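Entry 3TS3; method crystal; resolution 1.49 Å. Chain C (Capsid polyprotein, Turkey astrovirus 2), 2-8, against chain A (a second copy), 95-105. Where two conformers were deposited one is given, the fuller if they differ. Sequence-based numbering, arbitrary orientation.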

# COMPACT_ATOMS: atom_id res chain seq x y z
N ILE C 2 -23.47 -4.57 0.66
CA ILE C 2 -22.23 -4.42 -0.10
C ILE C 2 -21.06 -4.35 0.87
O ILE C 2 -21.23 -3.95 2.01
N TYR C 3 -19.88 -4.77 0.42
CA TYR C 3 -18.67 -4.59 1.21
C TYR C 3 -17.68 -3.66 0.50
O TYR C 3 -16.70 -3.24 1.08
N LEU C 4 -17.98 -3.34 -0.75
CA LEU C 4 -17.19 -2.38 -1.53
C LEU C 4 -18.07 -1.19 -1.91
O LEU C 4 -19.17 -1.39 -2.38
N PRO C 5 -17.60 0.03 -1.69
CA PRO C 5 -16.27 0.34 -1.15
C PRO C 5 -16.10 -0.03 0.33
O PRO C 5 -17.05 0.05 1.10
N LEU C 6 -14.88 -0.38 0.71
CA LEU C 6 -14.61 -0.91 2.04
C LEU C 6 -14.98 0.01 3.19
O LEU C 6 -15.42 -0.46 4.21
N PRO C 7 -14.83 1.32 3.03
CA PRO C 7 -15.18 2.23 4.13
C PRO C 7 -16.67 2.09 4.47
O PRO C 7 -17.06 2.37 5.59
N GLN C 8 -17.47 1.66 3.50
CA GLN C 8 -18.91 1.52 3.71
C GLN C 8 -19.34 0.14 4.19
O GLN C 8 -20.49 -0.08 4.51
N GLY A 95 -12.24 9.94 -1.24
CA GLY A 95 -12.49 9.41 0.09
C GLY A 95 -13.24 8.10 0.02
O GLY A 95 -14.03 7.76 0.89
N VAL A 96 -13.03 7.38 -1.07
CA VAL A 96 -13.73 6.12 -1.34
C VAL A 96 -13.01 4.86 -0.83
O VAL A 96 -13.62 3.83 -0.63
N GLY A 97 -11.71 4.96 -0.61
CA GLY A 97 -10.91 3.84 -0.16
C GLY A 97 -10.82 2.67 -1.14
O GLY A 97 -10.74 2.88 -2.34
N VAL A 98 -10.81 1.45 -0.62
CA VAL A 98 -10.71 0.29 -1.49
C VAL A 98 -12.04 0.07 -2.21
O VAL A 98 -13.06 -0.09 -1.58
N MET A 99 -12.00 0.10 -3.54
CA MET A 99 -13.23 0.07 -4.24
C MET A 99 -13.29 -1.08 -5.30
O MET A 99 -14.35 -1.41 -5.81
N GLN A 100 -12.18 -1.79 -5.43
CA GLN A 100 -12.17 -3.06 -6.15
C GLN A 100 -11.22 -4.04 -5.51
O GLN A 100 -10.20 -3.66 -4.96
N THR A 101 -11.56 -5.31 -5.63
CA THR A 101 -10.64 -6.41 -5.43
C THR A 101 -10.27 -6.85 -6.83
O THR A 101 -10.83 -6.39 -7.81
N MET A 102 -9.29 -7.73 -6.94
CA MET A 102 -8.94 -8.24 -8.24
C MET A 102 -10.14 -9.01 -8.83
O MET A 102 -10.35 -8.98 -10.03
N LYS A 103 -10.89 -9.70 -8.00
CA LYS A 103 -12.07 -10.41 -8.48
C LYS A 103 -13.16 -9.48 -9.03
O LYS A 103 -13.66 -9.70 -10.11
N THR A 104 -13.51 -8.45 -8.28
CA THR A 104 -14.50 -7.48 -8.77
C THR A 104 -14.00 -6.72 -10.00
O THR A 104 -14.77 -6.35 -10.87
N LEU A 105 -12.70 -6.51 -10.06
CA LEU A 105 -12.09 -5.77 -11.15
C LEU A 105 -12.27 -6.48 -12.49
O LEU A 105 -12.22 -5.87 -13.54

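A single direct hydrogen bond joins the two stretches: Leu C6 N donates to Val A98 O over 2.9 Å, nearly straight at 163°. Pro C5, after a cis peptide bond, has no amide hydrogen to donate but brings its CA to 3.3 Å from Val A98 O, a CA-H...O contact. Its CA-to-CB bond points sideways, and its ring, puckered C-gamma exo, sets CG 3.6 Å from Val A96 CG2 (chi1 p) and CB 4.2 Å from Met A99 CB. Met A99, chi1 and chi2 both p, offers mainly its base, since its end leads away.

Leu C4 points toward chain A and is the residue most covered by it. Its m, t rotamer directs the two methyls to different neighbours, a reach that leucine's branching allows: CD2 lies 4.1 Å from Val A98 CG1, while CD1 is 3.6 Å from both Thr A104 CG2 and Thr A104 OG1. Leu C6, also m, t but with chi1 at -88°, brings its CD1 to 3.7 Å from Val A98 CB. Val A98, with chi1 t, thus packs against both leucines.

Pro C7 points in as well, its CG 4.0 Å from Gly A97 CA. Glycine suits this place doubly: its phi is positive, and an ideal CB would fall 2.7 Å from Pro C7 CG, a clash.

Both threonines adopt p. Thr A101 OG1 caps the following turn by accepting from Thr A104 N (3.1 Å), and Thr A104 OG1 accepts from Thr A101 N (2.9 Å) while donating to Gln A100 OE1 (2.8 Å). Tyr C3, chi1 p, starts sideways but its end comes nearer; a water bridges Tyr C3 OH (2.8 Å) and Thr A101 OG1 (2.6 Å). A second water accepts from Gln C8 NE2 (2.8 Å) and donates weakly to Val A96 O (3.3 Å).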

# COMPACT_ATOMS: atom_id res chain seq x y z
CB ILE C 2 -22.21 -3.15 -0.98
CG1 ILE C 2 -22.21 -1.89 -0.11
CG2 ILE C 2 -23.37 -3.16 -1.94
CD1 ILE C 2 -22.16 -0.59 -0.91
CB TYR C 3 -18.02 -5.92 1.61
CG TYR C 3 -17.54 -6.75 0.45
CD1 TYR C 3 -16.25 -6.62 -0.04
CD2 TYR C 3 -18.38 -7.65 -0.16
CE1 TYR C 3 -15.82 -7.36 -1.10
CE2 TYR C 3 -17.95 -8.40 -1.21
CZ TYR C 3 -16.67 -8.25 -1.68
OH TYR C 3 -16.24 -8.98 -2.74
CB LEU C 4 -16.63 -3.04 -2.80
CG LEU C 4 -15.61 -4.15 -2.64
CD1 LEU C 4 -15.19 -4.65 -4.00
CD2 LEU C 4 -14.38 -3.66 -1.87
CB PRO C 5 -16.15 1.86 -1.33
CG PRO C 5 -17.36 2.32 -2.03
CD PRO C 5 -18.37 1.24 -2.02
CB LEU C 6 -13.15 -1.38 2.18
CG LEU C 6 -12.80 -2.81 1.79
CD1 LEU C 6 -11.36 -3.06 2.20
CD2 LEU C 6 -13.72 -3.80 2.47
CB PRO C 7 -14.87 3.61 3.55
CG PRO C 7 -13.75 3.35 2.60
CD PRO C 7 -14.13 2.04 1.95
CB GLN C 8 -19.68 1.91 2.44
CG GLN C 8 -19.24 3.27 1.90
CD GLN C 8 -20.04 3.74 0.70
OE1 GLN C 8 -21.13 3.27 0.45
NE2 GLN C 8 -19.47 4.66 -0.05
CB VAL A 96 -14.10 6.02 -2.85
CG1 VAL A 96 -12.89 5.70 -3.69
CG2 VAL A 96 -15.18 5.01 -3.06
CB VAL A 98 -10.36 -0.98 -0.68
CG1 VAL A 98 -10.55 -2.25 -1.53
CG2 VAL A 98 -8.93 -0.90 -0.19
CB MET A 99 -13.71 1.44 -4.77
CG MET A 99 -12.70 2.25 -5.57
SD MET A 99 -12.60 1.73 -7.30
CE MET A 99 -10.90 2.12 -7.68
CB GLN A 100 -11.69 -2.90 -7.59
CG GLN A 100 -12.32 -1.80 -8.38
CD GLN A 100 -13.67 -2.16 -8.94
OE1 GLN A 100 -14.16 -3.26 -8.76
NE2 GLN A 100 -14.28 -1.21 -9.63
CB THR A 101 -11.27 -7.59 -4.68
OG1 THR A 101 -12.40 -8.07 -5.41
CG2 THR A 101 -11.70 -7.18 -3.28
CB MET A 102 -7.67 -9.09 -8.19
CG MET A 102 -6.39 -8.30 -7.87
SD MET A 102 -6.01 -6.94 -9.02
CE MET A 102 -6.70 -5.51 -8.14
CB LYS A 103 -12.65 -11.27 -7.34
CG LYS A 103 -13.97 -11.96 -7.67
CD LYS A 103 -14.59 -12.64 -6.44
CE LYS A 103 -13.82 -13.87 -6.02
NZ LYS A 103 -14.52 -14.74 -5.03
CB THR A 104 -15.02 -6.50 -7.69
OG1 THR A 104 -13.97 -5.62 -7.28
CG2 THR A 104 -15.55 -7.24 -6.49
CB LEU A 105 -10.61 -5.50 -10.85
CG LEU A 105 -9.88 -4.58 -11.82
CD1 LEU A 105 -10.54 -3.21 -11.91
CD2 LEU A 105 -8.42 -4.43 -11.42
O HOH W 1 -13.96 -9.76 -4.19
O HOH W 2 -16.67 4.70 0.30